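Glutathione s-transferase I (Zea mays, PDB 1AXD) catalyses the conjugation of glutathione to electrophilic compounds, a reaction by which maize detoxifies herbicides, and here holds lactoylglutathione in its binding site. Local coordinates at residues T126-K129 / V130-E133; Q104-A107 / A108-I112; C173-T177 / P178-V182; V9-W12 / N13-R16; K190-W193 / S194-E198. All coordinates share one frame; numbering follows the deposited sequence.

Contact 1 (T126-K129 / V130-E133); sequences TDQK and VVDE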
loop_
_atom_site.group_PDB
_atom_site.type_symbol
_atom_site.label_atom_id
_atom_site.label_comp_id
_atom_site.label_asym_id
_atom_site.label_seq_id
_atom_site.Cartn_x
_atom_site.Cartn_y
_atom_site.Cartn_z
ATOM N N THR A 126 10.305 25.389 9.610
ATOM C CA THR A 126 10.371 23.975 9.928
ATOM C C THR A 126 10.083 23.731 11.384
ATOM O O THR A 126 10.612 24.444 12.230
ATOM C CB THR A 126 11.766 23.430 9.602
ATOM O OG1 THR A 126 12.074 23.709 8.232
ATOM C CG2 THR A 126 11.823 21.916 9.835
ATOM N N ASP A 127 9.225 22.761 11.680
ATOM C CA ASP A 127 8.909 22.431 13.061
ATOM C C ASP A 127 9.831 21.327 13.466
ATOM O O ASP A 127 9.611 20.185 13.082
ATOM C CB ASP A 127 7.442 21.986 13.196
ATOM C CG ASP A 127 6.996 21.829 14.652
ATOM O OD1 ASP A 127 7.800 22.081 15.577
ATOM O OD2 ASP A 127 5.825 21.460 14.871
ATOM N N GLN A 128 10.868 21.659 14.221
ATOM C CA GLN A 128 11.826 20.658 14.659
ATOM C C GLN A 128 11.162 19.564 15.464
ATOM O O GLN A 128 11.571 18.429 15.357
ATOM C CB GLN A 128 12.954 21.303 15.463
ATOM C CG GLN A 128 14.213 20.442 15.568
ATOM C CD GLN A 128 14.938 20.291 14.235
ATOM O OE1 GLN A 128 14.820 21.138 13.360
ATOM N NE2 GLN A 128 15.702 19.206 14.087
ATOM N N LYS A 129 10.123 19.896 16.225
ATOM C CA LYS A 129 9.418 18.912 17.047
ATOM C C LYS A 129 9.080 17.723 16.213
ATOM O O LYS A 129 9.522 16.619 16.519
ATOM C CB LYS A 129 8.125 19.515 17.612
ATOM C CG LYS A 129 8.321 20.805 18.413
ATOM C CD LYS A 129 6.992 21.406 18.892
ATOM C CE LYS A 129 7.228 22.686 19.699
ATOM N NZ LYS A 129 5.992 23.227 20.329
ATOM N N VAL A 130 8.333 17.970 15.140
ATOM C CA VAL A 130 7.907 16.940 14.206
ATOM C C VAL A 130 9.106 16.223 13.578
ATOM O O VAL A 130 9.119 15.002 13.543
ATOM C CB VAL A 130 7.005 17.560 13.113
ATOM C CG1 VAL A 130 6.583 16.508 12.085
ATOM C CG2 VAL A 130 5.769 18.177 13.758
ATOM N N VAL A 131 10.109 16.968 13.133
ATOM C CA VAL A 131 11.285 16.356 12.528
ATOM C C VAL A 131 11.984 15.414 13.465
ATOM O O VAL A 131 12.283 14.308 13.068
ATOM C CB VAL A 131 12.286 17.424 12.024
ATOM C CG1 VAL A 131 13.604 16.760 11.549
ATOM C CG2 VAL A 131 11.647 18.232 10.876
ATOM N N ASP A 132 12.206 15.824 14.709
ATOM C CA ASP A 132 12.896 14.986 15.689
ATOM C C ASP A 132 12.256 13.655 15.980
ATOM O O ASP A 132 12.961 12.657 16.015
ATOM C CB ASP A 132 13.115 15.747 17.000
ATOM C CG ASP A 132 14.196 16.820 16.894
ATOM O OD1 ASP A 132 14.959 16.850 15.898
ATOM O OD2 ASP A 132 14.292 17.634 17.835
ATOM N N GLU A 133 10.942 13.615 16.179
ATOM C CA GLU A 133 10.294 12.346 16.478
ATOM C C GLU A 133 10.207 11.446 15.300
ATOM O O GLU A 133 10.343 10.243 15.456
ATOM C CB GLU A 133 8.919 12.543 17.120
ATOM C CG GLU A 133 7.871 13.177 16.249
ATOM C CD GLU A 133 6.512 13.171 16.920
ATOM O OE1 GLU A 133 6.283 14.037 17.795
ATOM O OE2 GLU A 133 5.683 12.293 16.583
#
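Gln-128 sends CG opposite its backbone N (chi1 -161°) and then bends at the next bond (chi2 69°), a shape that swings its amide along the helix to Asp-132, one turn on. NE2 donates to OD1 of Asp-132 over 3.1 Å. Amide and carboxylate are strongly inclined, their planes 68° apart, and the donor reaches OD1 from above the carboxylate plane. The same two residues are joined through the main chain, where Asp-132 N donates to Gln-128 O at 2.8 Å.

Asp-127 is the N-cap of helix 128-151. Its OD1 accepts from Lys-129 N at 3.3 Å, again from above the carboxylate, while its carbonyl O takes the N-H of Val-131 at 3.3 Å. Aspartate suits the place because its side chain is short enough to curl back on the first turn. OD2 lies 3.5 Å from CG2 of Val-130. With an alanine in its place the N-H of Lys-129 is likely to lose its capping acceptor, and the positive end of the helix dipole its matching charge.

Thr-126 sets its methyl CG2 against CG2 of Val-131 at 3.8 Å, and its hydroxyl bonds to Gln-115 O. Val-130 and Val-131 both touch Gln-115 of helix 88-122, and Val-131 finds an apolar partner there in Val-116, whereas Gln-128 also gives NE2 to Tyr-179 OH. The chemistry divides accordingly: polar groups begin and brace the first turn at the surface, and apolar methyls pack it against helix 88-122.

Contact 2 (Q104-A107 / A108-I112); sequences QYTA and ALNPI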
loop_
_atom_site.group_PDB
_atom_site.type_symbol
_atom_site.label_atom_id
_atom_site.label_comp_id
_atom_site.label_asym_id
_atom_site.label_seq_id
_atom_site.Cartn_x
_atom_site.Cartn_y
_atom_site.Cartn_z
ATOM N N GLN A 104 6.195 1.771 5.952
ATOM C CA GLN A 104 7.286 1.905 6.906
ATOM C C GLN A 104 8.208 3.040 6.612
ATOM O O GLN A 104 8.273 3.980 7.383
ATOM C CB GLN A 104 8.096 0.615 6.910
ATOM C CG GLN A 104 8.532 0.167 8.257
ATOM C CD GLN A 104 7.378 -0.299 9.104
ATOM O OE1 GLN A 104 6.546 -1.076 8.660
ATOM N NE2 GLN A 104 7.337 0.164 10.345
ATOM N N TYR A 105 8.921 2.955 5.498
ATOM C CA TYR A 105 9.903 3.959 5.105
ATOM C C TYR A 105 9.303 5.279 4.801
ATOM O O TYR A 105 9.518 6.225 5.547
ATOM C CB TYR A 105 10.667 3.428 3.899
ATOM C CG TYR A 105 11.871 4.217 3.458
ATOM C CD1 TYR A 105 13.133 3.955 3.991
ATOM C CD2 TYR A 105 11.768 5.158 2.444
ATOM C CE1 TYR A 105 14.257 4.601 3.515
ATOM C CE2 TYR A 105 12.885 5.814 1.962
ATOM C CZ TYR A 105 14.126 5.534 2.497
ATOM O OH TYR A 105 15.232 6.183 2.009
ATOM N N THR A 106 8.552 5.361 3.711
ATOM C CA THR A 106 7.909 6.604 3.313
ATOM C C THR A 106 7.022 7.173 4.413
ATOM O O THR A 106 7.002 8.379 4.585
ATOM C CB THR A 106 7.108 6.401 2.024
ATOM O OG1 THR A 106 7.984 5.878 1.017
ATOM C CG2 THR A 106 6.494 7.724 1.539
ATOM N N ALA A 107 6.341 6.318 5.175
ATOM C CA ALA A 107 5.480 6.771 6.271
ATOM C C ALA A 107 6.261 7.584 7.311
ATOM O O ALA A 107 5.682 8.454 7.951
ATOM C CB ALA A 107 4.786 5.564 6.936
ATOM N N ALA A 108 7.547 7.287 7.486
ATOM C CA ALA A 108 8.365 8.006 8.452
ATOM C C ALA A 108 8.950 9.195 7.789
ATOM O O ALA A 108 9.123 10.217 8.430
ATOM C CB ALA A 108 9.468 7.083 9.009
ATOM N N LEU A 109 9.228 9.077 6.498
ATOM C CA LEU A 109 9.813 10.166 5.736
ATOM C C LEU A 109 8.889 11.282 5.409
ATOM O O LEU A 109 9.312 12.426 5.447
ATOM C CB LEU A 109 10.433 9.633 4.450
ATOM C CG LEU A 109 11.951 9.575 4.452
ATOM C CD1 LEU A 109 12.452 9.094 3.088
ATOM C CD2 LEU A 109 12.487 10.979 4.767
ATOM N N ASN A 110 7.634 10.971 5.102
ATOM C CA ASN A 110 6.633 11.981 4.740
ATOM C C ASN A 110 6.537 13.192 5.652
ATOM O O ASN A 110 6.580 14.311 5.173
ATOM C CB ASN A 110 5.265 11.331 4.596
ATOM C CG ASN A 110 4.566 11.755 3.340
ATOM O OD1 ASN A 110 4.615 11.061 2.333
ATOM N ND2 ASN A 110 3.925 12.917 3.382
ATOM N N PRO A 111 6.386 12.991 6.965
ATOM C CA PRO A 111 6.301 14.163 7.836
ATOM C C PRO A 111 7.527 14.999 7.685
ATOM O O PRO A 111 7.428 16.205 7.555
ATOM C CB PRO A 111 6.254 13.540 9.225
ATOM C CG PRO A 111 5.545 12.255 8.988
ATOM C CD PRO A 111 6.205 11.749 7.736
ATOM N N ILE A 112 8.676 14.336 7.654
ATOM C CA ILE A 112 9.971 14.976 7.535
ATOM C C ILE A 112 10.124 15.799 6.273
ATOM O O ILE A 112 10.362 16.993 6.363
ATOM C CB ILE A 112 11.091 13.905 7.647
ATOM C CG1 ILE A 112 11.010 13.228 9.018
ATOM C CG2 ILE A 112 12.493 14.533 7.456
ATOM C CD1 ILE A 112 12.026 12.125 9.216
#
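Tyr-105 and Leu-109 lie side by side on one flank of helix 88-122, pointing the same way, one turn apart. With CG anti to the backbone N (chi1 -171°), the phenol ring is laid alongside Leu-109, whose CD1 reaches it obliquely, 3.5 Å from Tyr-105 CE2. The tyrosine hydroxyl bonds to Thr-171. Both side chains also rest on Val-170, so a long aromatic and a branched aliphatic together line the interface with helix 168-174.

Thr-106 and Asn-110 cross at a slant, with CG2 of Thr-106 3.9 Å from OD1 of Asn-110. The threonine hydroxyl is taken by Glu-101. Tyr-105 O receives two N-H groups, that of Leu-109 at 3.0 Å in the carbonyl plane and that of Ala-108, also at 3.0 Å, from well above it. Ala-108, whose side chain is a single methyl, packs on Leu-138 of helix 128-151.

Pro-111 has no N-H to offer Ala-107 O; its CD sits 3.3 Å from that oxygen. The proline therefore costs the helix one main-chain bond and kinks it here: Ala-107 O meets a carbon in place of a donor, while in the turn before Asn-110 N still bonds to Thr-106 O at 2.7 Å.

Contact 3 (C173-T177 / P178-V182); sequences CLFAT and PYASV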
loop_
_atom_site.group_PDB
_atom_site.type_symbol
_atom_site.label_atom_id
_atom_site.label_comp_id
_atom_site.label_asym_id
_atom_site.label_seq_id
_atom_site.Cartn_x
_atom_site.Cartn_y
_atom_site.Cartn_z
ATOM N N CYS A 173 14.674 13.238 -2.548
ATOM C CA CYS A 173 14.298 14.453 -1.842
ATOM C C CYS A 173 15.046 14.535 -0.566
ATOM O O CYS A 173 15.599 15.575 -0.268
ATOM C CB CYS A 173 12.801 14.484 -1.563
ATOM S SG CYS A 173 11.800 14.911 -2.979
ATOM N N LEU A 174 15.080 13.447 0.193
ATOM C CA LEU A 174 15.812 13.428 1.456
ATOM C C LEU A 174 17.264 13.824 1.200
ATOM O O LEU A 174 17.816 14.622 1.947
ATOM C CB LEU A 174 15.751 12.026 2.075
ATOM C CG LEU A 174 16.596 11.781 3.326
ATOM C CD1 LEU A 174 16.060 12.637 4.490
ATOM C CD2 LEU A 174 16.577 10.281 3.677
ATOM N N PHE A 175 17.830 13.324 0.104
ATOM C CA PHE A 175 19.212 13.596 -0.266
ATOM C C PHE A 175 19.480 15.027 -0.670
ATOM O O PHE A 175 20.622 15.364 -0.925
ATOM C CB PHE A 175 19.648 12.642 -1.376
ATOM C CG PHE A 175 21.023 12.095 -1.185
ATOM C CD1 PHE A 175 21.335 11.353 -0.049
ATOM C CD2 PHE A 175 22.019 12.334 -2.127
ATOM C CE1 PHE A 175 22.621 10.852 0.157
ATOM C CE2 PHE A 175 23.316 11.840 -1.939
ATOM C CZ PHE A 175 23.615 11.096 -0.790
ATOM N N ALA A 176 18.452 15.857 -0.780
ATOM C CA ALA A 176 18.661 17.256 -1.137
ATOM C C ALA A 176 18.721 18.092 0.112
ATOM O O ALA A 176 18.967 19.283 0.018
ATOM C CB ALA A 176 17.546 17.750 -2.076
ATOM N N THR A 177 18.517 17.478 1.274
ATOM C CA THR A 177 18.531 18.205 2.536
ATOM C C THR A 177 19.664 17.765 3.423
ATOM O O THR A 177 20.273 16.735 3.161
ATOM C CB THR A 177 17.198 18.023 3.281
ATOM O OG1 THR A 177 17.140 16.712 3.858
ATOM C CG2 THR A 177 16.021 18.210 2.306
ATOM N N PRO A 178 19.949 18.517 4.501
ATOM C CA PRO A 178 21.040 18.147 5.408
ATOM C C PRO A 178 20.808 16.845 6.141
ATOM O O PRO A 178 21.734 16.341 6.751
ATOM C CB PRO A 178 21.099 19.338 6.368
ATOM C CG PRO A 178 19.689 19.808 6.407
ATOM C CD PRO A 178 19.311 19.767 4.949
ATOM N N TYR A 179 19.598 16.293 6.071
ATOM C CA TYR A 179 19.300 15.038 6.747
ATOM C C TYR A 179 19.749 13.798 6.005
ATOM O O TYR A 179 19.448 12.699 6.442
ATOM C CB TYR A 179 17.819 14.965 7.134
ATOM C CG TYR A 179 17.489 15.930 8.245
ATOM C CD1 TYR A 179 17.804 15.630 9.572
ATOM C CD2 TYR A 179 16.951 17.185 7.967
ATOM C CE1 TYR A 179 17.599 16.562 10.591
ATOM C CE2 TYR A 179 16.745 18.124 8.985
ATOM C CZ TYR A 179 17.073 17.803 10.288
ATOM O OH TYR A 179 16.884 18.728 11.281
ATOM N N ALA A 180 20.505 13.969 4.924
ATOM C CA ALA A 180 21.012 12.840 4.163
ATOM C C ALA A 180 22.076 12.156 4.966
ATOM O O ALA A 180 22.444 11.042 4.646
ATOM C CB ALA A 180 21.550 13.318 2.818
ATOM N N SER A 181 22.545 12.811 6.023
ATOM C CA SER A 181 23.582 12.277 6.908
ATOM C C SER A 181 23.093 11.159 7.781
ATOM O O SER A 181 23.891 10.564 8.487
ATOM C CB SER A 181 24.153 13.398 7.780
ATOM O OG SER A 181 23.112 14.083 8.452
ATOM N N VAL A 182 21.792 10.885 7.752
ATOM C CA VAL A 182 21.232 9.801 8.554
ATOM C C VAL A 182 21.562 8.480 7.901
ATOM O O VAL A 182 21.696 7.492 8.592
ATOM C CB VAL A 182 19.680 9.968 8.778
ATOM C CG1 VAL A 182 18.876 9.617 7.507
ATOM C CG2 VAL A 182 19.219 9.109 9.966
#
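Leu-174, on helix 168-174, lays CD1 against CB of Tyr-179 at 3.9 Å, the two side chains crossing at about a right angle. Phe-175 follows and brings CD1 within 3.5 Å of CB of Ala-180, a residue small enough to sit obliquely beside the ring. Phe-175 also meets Trp-193 edge to face.

Thr-177 closes the type I beta turn that began at Leu-174. With OG1 between its backbone N and carbonyl carbon (chi1 75°), the hydroxyl turns back and donates to Leu-174 O at 2.9 Å, in the carbonyl plane and on a lone pair. That carbonyl also accepts Thr-177 N, so two bonds grip it. OG1 in turn receives a weak bond from Tyr-179 N at 3.3 Å, near the edge of the tyrosine ring, and Thr-177 O accepts Ala-180 N from above the carbonyl plane at 3.3 Å. A valine in place of Thr-177 would probably leave Leu-174 O with one bond fewer and Tyr-179 N without this weak acceptor.

One threonine thus acts as donor and acceptor at once, using its side chain to join helix 168-174 to the next turn.

Contact 4 (V9-W12 / N13-R16); sequences VMSW and NLTR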
loop_
_atom_site.group_PDB
_atom_site.type_symbol
_atom_site.label_atom_id
_atom_site.label_comp_id
_atom_site.label_asym_id
_atom_site.label_seq_id
_atom_site.Cartn_x
_atom_site.Cartn_y
_atom_site.Cartn_z
ATOM N N VAL A 9 5.805 17.354 -12.218
ATOM C CA VAL A 9 7.070 16.712 -11.807
ATOM C C VAL A 9 7.558 16.996 -10.404
ATOM O O VAL A 9 8.468 16.326 -9.942
ATOM C CB VAL A 9 8.237 17.039 -12.784
ATOM C CG1 VAL A 9 7.827 16.755 -14.237
ATOM C CG2 VAL A 9 8.686 18.496 -12.616
ATOM N N MET A 10 6.977 17.974 -9.729
ATOM C CA MET A 10 7.417 18.295 -8.377
ATOM C C MET A 10 6.877 17.378 -7.317
ATOM O O MET A 10 7.280 17.490 -6.169
ATOM C CB MET A 10 7.099 19.751 -8.054
ATOM C CG MET A 10 5.647 20.112 -8.199
ATOM S SD MET A 10 5.459 21.887 -8.260
ATOM C CE MET A 10 5.650 22.137 -9.971
ATOM N N SER A 11 5.977 16.475 -7.691
ATOM C CA SER A 11 5.401 15.537 -6.740
ATOM C C SER A 11 6.203 14.288 -6.687
ATOM O O SER A 11 6.472 13.711 -7.736
ATOM C CB SER A 11 3.970 15.220 -7.140
ATOM O OG SER A 11 3.562 13.982 -6.595
ATOM N N TRP A 12 6.596 13.848 -5.496
ATOM C CA TRP A 12 7.372 12.621 -5.420
ATOM C C TRP A 12 6.553 11.372 -5.676
ATOM O O TRP A 12 7.114 10.292 -5.757
ATOM C CB TRP A 12 8.224 12.533 -4.141
ATOM C CG TRP A 12 7.511 12.670 -2.854
ATOM C CD1 TRP A 12 6.688 11.751 -2.269
ATOM C CD2 TRP A 12 7.577 13.782 -1.956
ATOM N NE1 TRP A 12 6.236 12.226 -1.061
ATOM C CE2 TRP A 12 6.765 13.471 -0.843
ATOM C CE3 TRP A 12 8.244 15.013 -1.983
ATOM C CZ2 TRP A 12 6.599 14.349 0.238
ATOM C CZ3 TRP A 12 8.078 15.889 -0.900
ATOM C CH2 TRP A 12 7.262 15.548 0.190
ATOM N N ASN A 13 5.249 11.521 -5.882
ATOM C CA ASN A 13 4.404 10.374 -6.182
ATOM C C ASN A 13 4.412 10.120 -7.645
ATOM O O ASN A 13 4.366 8.978 -8.060
ATOM C CB ASN A 13 2.984 10.577 -5.662
ATOM C CG ASN A 13 2.898 10.422 -4.157
ATOM O OD1 ASN A 13 2.651 11.373 -3.450
ATOM N ND2 ASN A 13 3.154 9.222 -3.666
ATOM N N LEU A 14 4.540 11.172 -8.437
ATOM C CA LEU A 14 4.583 11.035 -9.884
ATOM C C LEU A 14 5.937 10.613 -10.297
ATOM O O LEU A 14 6.075 9.942 -11.318
ATOM C CB LEU A 14 4.258 12.360 -10.552
ATOM C CG LEU A 14 3.333 13.228 -9.727
ATOM C CD1 LEU A 14 3.071 14.494 -10.463
ATOM C CD2 LEU A 14 2.030 12.530 -9.463
ATOM N N THR A 15 6.957 11.027 -9.547
ATOM C CA THR A 15 8.312 10.638 -9.886
ATOM C C THR A 15 8.564 9.214 -9.478
ATOM O O THR A 15 9.500 8.616 -9.959
ATOM C CB THR A 15 9.365 11.645 -9.362
ATOM O OG1 THR A 15 9.192 11.867 -7.957
ATOM C CG2 THR A 15 9.189 12.985 -10.086
ATOM N N ARG A 16 7.705 8.644 -8.646
ATOM C CA ARG A 16 7.853 7.237 -8.280
ATOM C C ARG A 16 7.496 6.474 -9.563
ATOM O O ARG A 16 8.182 5.535 -9.917
ATOM C CB ARG A 16 6.898 6.864 -7.131
ATOM C CG ARG A 16 7.086 5.444 -6.605
ATOM C CD ARG A 16 6.301 5.163 -5.335
ATOM N NE ARG A 16 6.669 6.030 -4.213
ATOM C CZ ARG A 16 5.830 6.878 -3.620
ATOM N NH1 ARG A 16 4.579 6.981 -4.036
ATOM N NH2 ARG A 16 6.230 7.610 -2.595
#
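Ser-11 packs its CB on Leu-14, 3.5 Å from CD1. One bond further, OG is anti to the backbone N (chi1 157°), which aims it at the start of helix 14-24. There it accepts from Asn-13 N at 3.1 Å and, weakly, from Leu-14 N at 3.5 Å, a capping interaction suited to a short hydroxyl side chain. The same OG is hydrogen-bonded to a modified side chain of the bound peptide, which fits the serine-type glutathione transferases, where a serine at the head of the first helix faces the glutathione sulfur. The capping N-H groups thus hold the hydroxyl that meets the ligand.

The carbonyl of Ser-11 is gripped by Thr-15, whose N and OG1 each donate to O at 3.3 Å, while its CG2 rests 3.4 Å from Val-9 O. Trp-12 presents a ring edge to NH2 of Arg-16 at 4.2 Å from CD1, with ring and guanidinium planes 68° apart.

This turn runs from the loop after strand 3-6 into helix 14-24 of the thioredoxin-like domain. Trp-12 reaches out of it to Val-170 and Cys-173 of helix 168-174 and to Asn-110 and Leu-113 of helix 88-122, and Leu-14 packs on Val-54 and Pro-55 in a neighbouring loop.

Contact 5 (K190-W193 / S194-E198); sequences KAWW and SGLME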
loop_
_atom_site.group_PDB
_atom_site.type_symbol
_atom_site.label_atom_id
_atom_site.label_comp_id
_atom_site.label_asym_id
_atom_site.label_seq_id
_atom_site.Cartn_x
_atom_site.Cartn_y
_atom_site.Cartn_z
ATOM N N LYS A 190 23.486 2.903 2.670
ATOM C CA LYS A 190 24.244 3.933 1.952
ATOM C C LYS A 190 24.792 3.409 0.655
ATOM O O LYS A 190 24.586 4.030 -0.378
ATOM C CB LYS A 190 25.391 4.454 2.815
ATOM C CG LYS A 190 26.299 5.471 2.121
ATOM C CD LYS A 190 25.732 6.892 2.112
ATOM C CE LYS A 190 24.684 7.126 1.021
ATOM N NZ LYS A 190 25.223 7.017 -0.372
ATOM N N ALA A 191 25.486 2.279 0.705
ATOM C CA ALA A 191 26.048 1.665 -0.496
ATOM C C ALA A 191 24.939 1.403 -1.471
ATOM O O ALA A 191 25.053 1.761 -2.632
ATOM C CB ALA A 191 26.775 0.365 -0.121
ATOM N N TRP A 192 23.872 0.784 -0.977
ATOM C CA TRP A 192 22.668 0.458 -1.744
ATOM C C TRP A 192 22.124 1.678 -2.468
ATOM O O TRP A 192 21.828 1.593 -3.653
ATOM C CB TRP A 192 21.617 -0.100 -0.770
ATOM C CG TRP A 192 20.225 -0.205 -1.301
ATOM C CD1 TRP A 192 19.758 -1.106 -2.214
ATOM C CD2 TRP A 192 19.103 0.594 -0.912
ATOM N NE1 TRP A 192 18.416 -0.918 -2.414
ATOM C CE2 TRP A 192 17.987 0.119 -1.627
ATOM C CE3 TRP A 192 18.933 1.663 -0.020
ATOM C CZ2 TRP A 192 16.712 0.678 -1.482
ATOM C CZ3 TRP A 192 17.674 2.215 0.127
ATOM C CH2 TRP A 192 16.577 1.721 -0.599
ATOM N N TRP A 193 21.998 2.793 -1.755
ATOM C CA TRP A 193 21.499 4.034 -2.331
ATOM C C TRP A 193 22.431 4.580 -3.389
ATOM O O TRP A 193 21.966 5.196 -4.332
ATOM C CB TRP A 193 21.289 5.071 -1.227
ATOM C CG TRP A 193 20.883 6.408 -1.736
ATOM C CD1 TRP A 193 21.498 7.595 -1.491
ATOM C CD2 TRP A 193 19.798 6.689 -2.628
ATOM N NE1 TRP A 193 20.872 8.599 -2.184
ATOM C CE2 TRP A 193 19.826 8.071 -2.892
ATOM C CE3 TRP A 193 18.807 5.904 -3.234
ATOM C CZ2 TRP A 193 18.905 8.687 -3.739
ATOM C CZ3 TRP A 193 17.890 6.519 -4.076
ATOM C CH2 TRP A 193 17.949 7.896 -4.321
ATOM N N SER A 194 23.733 4.392 -3.223
ATOM C CA SER A 194 24.698 4.871 -4.210
ATOM C C SER A 194 24.588 4.028 -5.460
ATOM O O SER A 194 24.640 4.567 -6.560
ATOM C CB SER A 194 26.122 4.784 -3.654
ATOM O OG SER A 194 26.210 5.405 -2.383
ATOM N N GLY A 195 24.427 2.720 -5.290
ATOM C CA GLY A 195 24.309 1.845 -6.437
ATOM C C GLY A 195 23.141 2.265 -7.299
ATOM O O GLY A 195 23.247 2.316 -8.512
ATOM N N LEU A 196 22.027 2.574 -6.642
ATOM C CA LEU A 196 20.818 3.005 -7.330
ATOM C C LEU A 196 21.031 4.317 -7.980
ATOM O O LEU A 196 20.591 4.494 -9.095
ATOM C CB LEU A 196 19.630 3.098 -6.362
ATOM C CG LEU A 196 19.031 1.797 -5.813
ATOM C CD1 LEU A 196 17.950 2.130 -4.786
ATOM C CD2 LEU A 196 18.429 0.946 -6.940
ATOM N N MET A 197 21.737 5.225 -7.312
ATOM C CA MET A 197 21.984 6.551 -7.850
ATOM C C MET A 197 22.785 6.567 -9.117
ATOM O O MET A 197 22.803 7.583 -9.802
ATOM C CB MET A 197 22.632 7.428 -6.797
ATOM C CG MET A 197 21.719 8.496 -6.281
ATOM S SD MET A 197 22.487 9.391 -4.935
ATOM C CE MET A 197 23.280 10.729 -5.802
ATOM N N GLU A 198 23.443 5.460 -9.436
ATOM C CA GLU A 198 24.226 5.369 -10.661
ATOM C C GLU A 198 23.337 5.126 -11.856
ATOM O O GLU A 198 23.652 5.588 -12.944
ATOM C CB GLU A 198 25.228 4.220 -10.565
ATOM C CG GLU A 198 26.219 4.335 -9.424
ATOM C CD GLU A 198 27.230 3.196 -9.404
ATOM O OE1 GLU A 198 27.055 2.201 -10.148
ATOM O OE2 GLU A 198 28.207 3.298 -8.630
#
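Met-197 crosses Trp-193 at a slant and covers part of one indole face: CG sits over the six-membered ring, 4.2 Å from its centroid, as a CH-pi contact. The sulfur goes on toward the five-membered ring, SD lying 3.9 Å obliquely from that centroid, a Met-aromatic contact. One position earlier, Leu-196 places CD1 over the face of the Trp-192 five-membered ring, 4.1 Å from its centroid, and at the edge of the Trp-193 ring, 4.2 Å from CE3. A single leucine methyl so fills the angle between two tryptophans.

Next to this, Lys-190, bent at chi2, chi3 and chi4, curls its NZ back to donate to Ser-194 OG at 2.8 Å. Serine is compact enough to receive it one turn along.

What positions these groups is first the helix, with Leu-196 N bonded to Trp-192 O at 3.2 Å and Met-197 N to Trp-193 O at 3.0 Å. Further out, the indole N-H of Trp-192 is taken by Asp-164, and Trp-193 packs on Val-168 and Leu-172 of helix 168-174.

The buried tryptophans and Leu-196 thus meet by dispersion, with Met-197 laid on one indole; the buried N-H of Trp-192 has its acceptor in Asp-164, and the lysine ammonium has the serine oxygen as a partner.

Contact 4 meets the bound peptide; the other four lie in the C-terminal helices and turns. Contact 3 touches every other. Contact 2 lies next to contact 4, Asn-110 OD1 being 3.9 Å from Trp-12 NE1, and meets contact 3 with Leu-109 CD2 3.9 Å from Leu-174 CD1. Cys-173 SG of contact 3 packs 3.7 Å from Trp-12 CE3. Contact 1 reaches contact 2 through Val-130 CG1, 4.1 Å from Pro-111 CB, and contact 3 through Gln-128 and through Val-131 CG1, 3.8 Å from Tyr-179 OH; its centre is about 23 Å from that of contact 4. Contact 5 joins contact 3, with Phe-175 CD1 3.5 Å from Trp-193 NE1.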